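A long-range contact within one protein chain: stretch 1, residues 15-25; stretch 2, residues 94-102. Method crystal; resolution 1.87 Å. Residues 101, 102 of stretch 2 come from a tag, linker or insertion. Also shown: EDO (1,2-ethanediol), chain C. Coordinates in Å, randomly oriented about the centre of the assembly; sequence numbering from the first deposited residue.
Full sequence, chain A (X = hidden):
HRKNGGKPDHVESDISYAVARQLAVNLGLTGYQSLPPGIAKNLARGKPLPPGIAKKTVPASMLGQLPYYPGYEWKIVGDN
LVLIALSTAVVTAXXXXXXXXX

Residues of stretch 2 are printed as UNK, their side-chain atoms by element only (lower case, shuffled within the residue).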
# COMPACT_ATOMS: atom_id res chain seq x y z
N ILE A 15 -1.22 3.02 3.04
CA ILE A 15 -2.01 1.84 2.66
C ILE A 15 -1.32 0.53 3.01
O ILE A 15 -1.95 -0.40 3.54
CB ILE A 15 -2.43 1.90 1.18
CG1 ILE A 15 -3.34 3.08 0.97
CG2 ILE A 15 -3.16 0.60 0.77
CD1 ILE A 15 -3.67 3.47 -0.50
N SER A 16 -0.03 0.44 2.74
CA SER A 16 0.77 -0.72 2.97
C SER A 16 0.90 -1.05 4.44
O SER A 16 0.73 -2.21 4.83
CB SER A 16 2.18 -0.57 2.40
OG SER A 16 2.18 -0.44 1.03
N TYR A 17 1.20 -0.07 5.25
CA TYR A 17 1.19 -0.28 6.71
C TYR A 17 -0.21 -0.74 7.17
O TYR A 17 -0.31 -1.68 7.95
CB TYR A 17 1.51 1.02 7.47
CG TYR A 17 1.32 0.86 8.92
CD1 TYR A 17 2.27 0.17 9.67
CD2 TYR A 17 0.16 1.31 9.56
CE1 TYR A 17 2.07 -0.07 11.01
CE2 TYR A 17 -0.03 1.11 10.95
CZ TYR A 17 0.92 0.37 11.65
OH TYR A 17 0.77 0.19 13.00
N ALA A 18 -1.28 -0.10 6.69
CA ALA A 18 -2.62 -0.42 7.24
C ALA A 18 -2.98 -1.87 7.02
O ALA A 18 -3.53 -2.51 7.90
CB ALA A 18 -3.70 0.48 6.68
N VAL A 19 -2.68 -2.40 5.83
CA VAL A 19 -3.06 -3.80 5.56
C VAL A 19 -2.12 -4.80 6.29
O VAL A 19 -2.58 -5.82 6.83
CB VAL A 19 -3.13 -4.11 4.04
CG1 VAL A 19 -1.77 -4.06 3.37
CG2 VAL A 19 -3.80 -5.50 3.89
N ALA A 20 -0.84 -4.45 6.41
CA ALA A 20 0.13 -5.29 7.14
C ALA A 20 -0.24 -5.33 8.60
O ALA A 20 -0.16 -6.40 9.24
CB ALA A 20 1.61 -4.80 6.90
N ARG A 21 -0.70 -4.20 9.17
CA ARG A 21 -1.09 -4.15 10.55
C ARG A 21 -2.41 -4.89 10.76
O ARG A 21 -2.60 -5.53 11.75
CB ARG A 21 -1.19 -2.71 11.06
CG ARG A 21 -1.64 -2.59 12.50
CD ARG A 21 -0.47 -3.03 13.40
NE ARG A 21 -0.69 -2.70 14.79
CZ ARG A 21 0.00 -3.19 15.83
NH1 ARG A 21 0.96 -4.07 15.66
NH2 ARG A 21 -0.30 -2.77 17.05
N GLN A 22 -3.34 -4.78 9.83
CA GLN A 22 -4.55 -5.63 9.88
C GLN A 22 -4.26 -7.09 9.87
O GLN A 22 -4.87 -7.86 10.62
CB GLN A 22 -5.47 -5.33 8.71
CG GLN A 22 -6.05 -3.98 8.78
CD GLN A 22 -6.72 -3.57 7.46
OE1 GLN A 22 -6.46 -4.13 6.40
NE2 GLN A 22 -7.53 -2.54 7.55
N LEU A 23 -3.32 -7.54 9.01
CA LEU A 23 -2.92 -8.92 8.98
C LEU A 23 -2.28 -9.32 10.31
O LEU A 23 -2.63 -10.35 10.93
CB LEU A 23 -1.94 -9.13 7.82
CG LEU A 23 -2.53 -9.15 6.42
CD1 LEU A 23 -1.48 -8.90 5.33
CD2 LEU A 23 -3.25 -10.50 6.20
N ALA A 24 -1.24 -8.59 10.72
CA ALA A 24 -0.59 -8.97 12.01
C ALA A 24 -1.56 -9.10 13.17
O ALA A 24 -1.55 -10.14 13.88
CB ALA A 24 0.55 -7.93 12.36
N VAL A 25 -2.42 -8.09 13.39
CA VAL A 25 -3.28 -8.06 14.54
C VAL A 25 -4.30 -9.20 14.47
O VAL A 25 -4.50 -9.91 15.42
CB VAL A 25 -4.02 -6.70 14.71
CG1 VAL A 25 -5.17 -6.81 15.75
CG2 VAL A 25 -3.00 -5.58 15.01
N UNK A 94 10.64 -1.97 3.62
CA UNK A 94 10.54 -1.97 5.03
C UNK A 94 9.17 -1.33 5.36
O UNK A 94 8.86 -0.23 4.93
c UNK A 94 11.62 -1.09 5.70
c UNK A 94 13.04 -1.58 5.33
c UNK A 94 14.07 -0.49 5.58
c UNK A 94 11.46 -1.05 7.23
N UNK A 95 8.38 -2.01 6.15
CA UNK A 95 7.15 -1.44 6.73
C UNK A 95 7.26 -1.52 8.22
O UNK A 95 7.18 -2.59 8.83
c UNK A 95 4.63 -1.66 6.74
c UNK A 95 5.00 -3.22 4.08
c UNK A 95 5.94 -2.23 6.23
c UNK A 95 5.99 -2.26 4.70
N UNK A 96 7.49 -0.39 8.85
CA UNK A 96 7.77 -0.37 10.28
C UNK A 96 6.56 -0.52 11.22
O UNK A 96 5.45 -0.11 10.92
c UNK A 96 9.96 0.93 10.08
c UNK A 96 8.52 0.93 10.62
o UNK A 96 10.37 1.89 9.48
n UNK A 96 10.69 -0.14 10.29
N UNK A 97 6.79 -1.19 12.33
CA UNK A 97 5.86 -1.27 13.40
C UNK A 97 4.69 -2.24 13.29
O UNK A 97 3.82 -2.27 14.20
N UNK A 98 4.72 -3.04 12.23
CA UNK A 98 3.60 -3.93 11.89
C UNK A 98 3.27 -4.90 13.02
O UNK A 98 2.13 -5.16 13.27
c UNK A 98 3.82 -3.69 9.43
c UNK A 98 3.96 -4.68 10.58
c UNK A 98 3.06 -5.92 10.36
N UNK A 99 4.30 -5.36 13.74
CA UNK A 99 4.19 -6.39 14.78
C UNK A 99 4.35 -5.87 16.20
O UNK A 99 4.49 -6.65 17.18
c UNK A 99 5.07 -8.12 13.18
c UNK A 99 3.98 -9.60 11.58
c UNK A 99 5.89 -7.74 12.18
c UNK A 99 5.84 -8.27 10.92
c UNK A 99 4.07 -9.09 12.89
c UNK A 99 4.90 -9.22 10.60
c UNK A 99 5.19 -7.50 14.52
N UNK A 100 4.27 -4.56 16.35
CA UNK A 100 4.30 -3.93 17.67
C UNK A 100 3.11 -4.37 18.49
O UNK A 100 2.08 -4.80 17.98
o UNK A 100 5.43 -2.28 19.74
c UNK A 100 4.34 -2.42 17.52
o UNK A 100 4.78 -0.45 18.75
c UNK A 100 4.89 -1.68 18.76
N UNK A 101 3.26 -4.30 19.79
CA UNK A 101 2.16 -4.60 20.71
C UNK A 101 0.91 -3.75 20.41
O UNK A 101 1.02 -2.66 19.86
c UNK A 101 1.92 -2.19 22.88
c UNK A 101 4.09 -3.10 23.77
c UNK A 101 3.14 -3.05 22.53
c UNK A 101 2.65 -4.45 22.15
N UNK A 102 -0.28 -4.28 20.65
CA UNK A 102 -1.54 -3.57 20.34
C UNK A 102 -1.95 -2.45 21.31
O UNK A 102 -1.43 -2.38 22.40
c UNK A 102 -3.55 -6.69 19.29
o UNK A 102 -2.98 -7.82 19.21
c UNK A 102 -2.69 -5.45 19.09
c UNK A 102 -2.68 -4.56 20.31
o UNK A 102 -4.80 -6.54 19.53
C1 EDO C . -2.84 -0.41 15.61
O1 EDO C . -3.01 -0.76 17.05
C2 EDO C . -1.61 0.49 15.31
O2 EDO C . -1.63 1.37 14.12
O HOH W 1 2.54 -0.13 14.99
O HOH W 2 -4.06 -9.80 18.14

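Position 94 lies in a strand and carries four carbons, forked at the first, with one arm two carbons long. None of them reaches the helix of stretch 1. That branching is Ile94, which takes no part in the contact.

Position 95 repeats the pattern: four carbons, forked at the first, one arm longer. Here CA-to-CB points toward the helix, and the side chain lies against Ser16, Tyr17 and Ala20. This is Ile95. Its CG2 sits 3.7 Å from Tyr17 CA, and its CD1 is 4.2 Å from Ser16 CB, so both arms of the fork meet helix atoms.

Position 96 has two carbons, the second bearing one oxygen and one nitrogen, an amide. It is Asn96, with its side-chain end leading away. Its backbone makes the approach instead, Asn96 O standing 3.4 Å from Tyr17 CE1.

Position 97 has no side-chain atoms and a phi of 79°, a value that favours glycine: Gly97. An ideal CB would lie 4.2 Å from Tyr17 CE1, so the backbone angle is the clearer argument for the residue. A water donates to Gly97 O at 2.6 Å and is hydrogen-bonded to Tyr17 OH at 2.7 Å, bridging the stretches.

Position 98 shows one carbon carrying two more. These three atoms pack on two alanines of the helix, and the residue is Val98. Its CG2 is 3.5 Å from Ala20 CB, while its CG1 is 3.8 Å from Ala24 CB; Arg21 CA and Val98 CA lie 4.9 Å apart, where the alanine methyls meet the valine.

Position 99 holds one carbon and a ring of six, with no hydroxyl: Phe99. CA-to-CB points away, yet the ring end comes nearer, Phe99 CD1 reaching 3.7 Å from Ala24 CB.

Position 100 has two carbons, the second carrying two oxygens, a carboxylate: Asp100. It closes a type I turn begun at Gly97, with Asp100 N bonded to Gly97 O at 3.2 Å. Arg21 takes its carbonyl, not its carboxylate.

Position 101 has four carbons forked at the second; its CA-to-CB bond points away from the helix, and no side-chain atom comes closer to it than 6.1 Å: Leu101, from the expression tag. Its backbone still offers an acceptor to Arg21.

Position 102 has three carbons, the third carrying two oxygens: Glu102, also from the tag. Its OE2 lies 3.8 Å from Val25 CG1, and a water donates to both Glu102 OE1, at 2.5 Å, and Val25 O, at 2.8 Å.

The contact joins an apolar seam to a polar clamp. Ile95 and Val98 fill the seam along Tyr17, Ala20 and Ala24. Beside it, Arg21 reads the backbone of the turn and of the tag residue after it: NH1 donates to Val98 O at 2.9 Å and to Asp100 O at 2.7 Å, both nearly straight, and NH2 donates to Leu101 O at 3.1 Å. These acceptors lie near the guanidinium plane. The pattern read here is alanine methyls where the valine packs closely, and one long donor for carbonyls that the turn and the next residue bring within reach.

Stretch 2 (94-102) IINGVFDLE
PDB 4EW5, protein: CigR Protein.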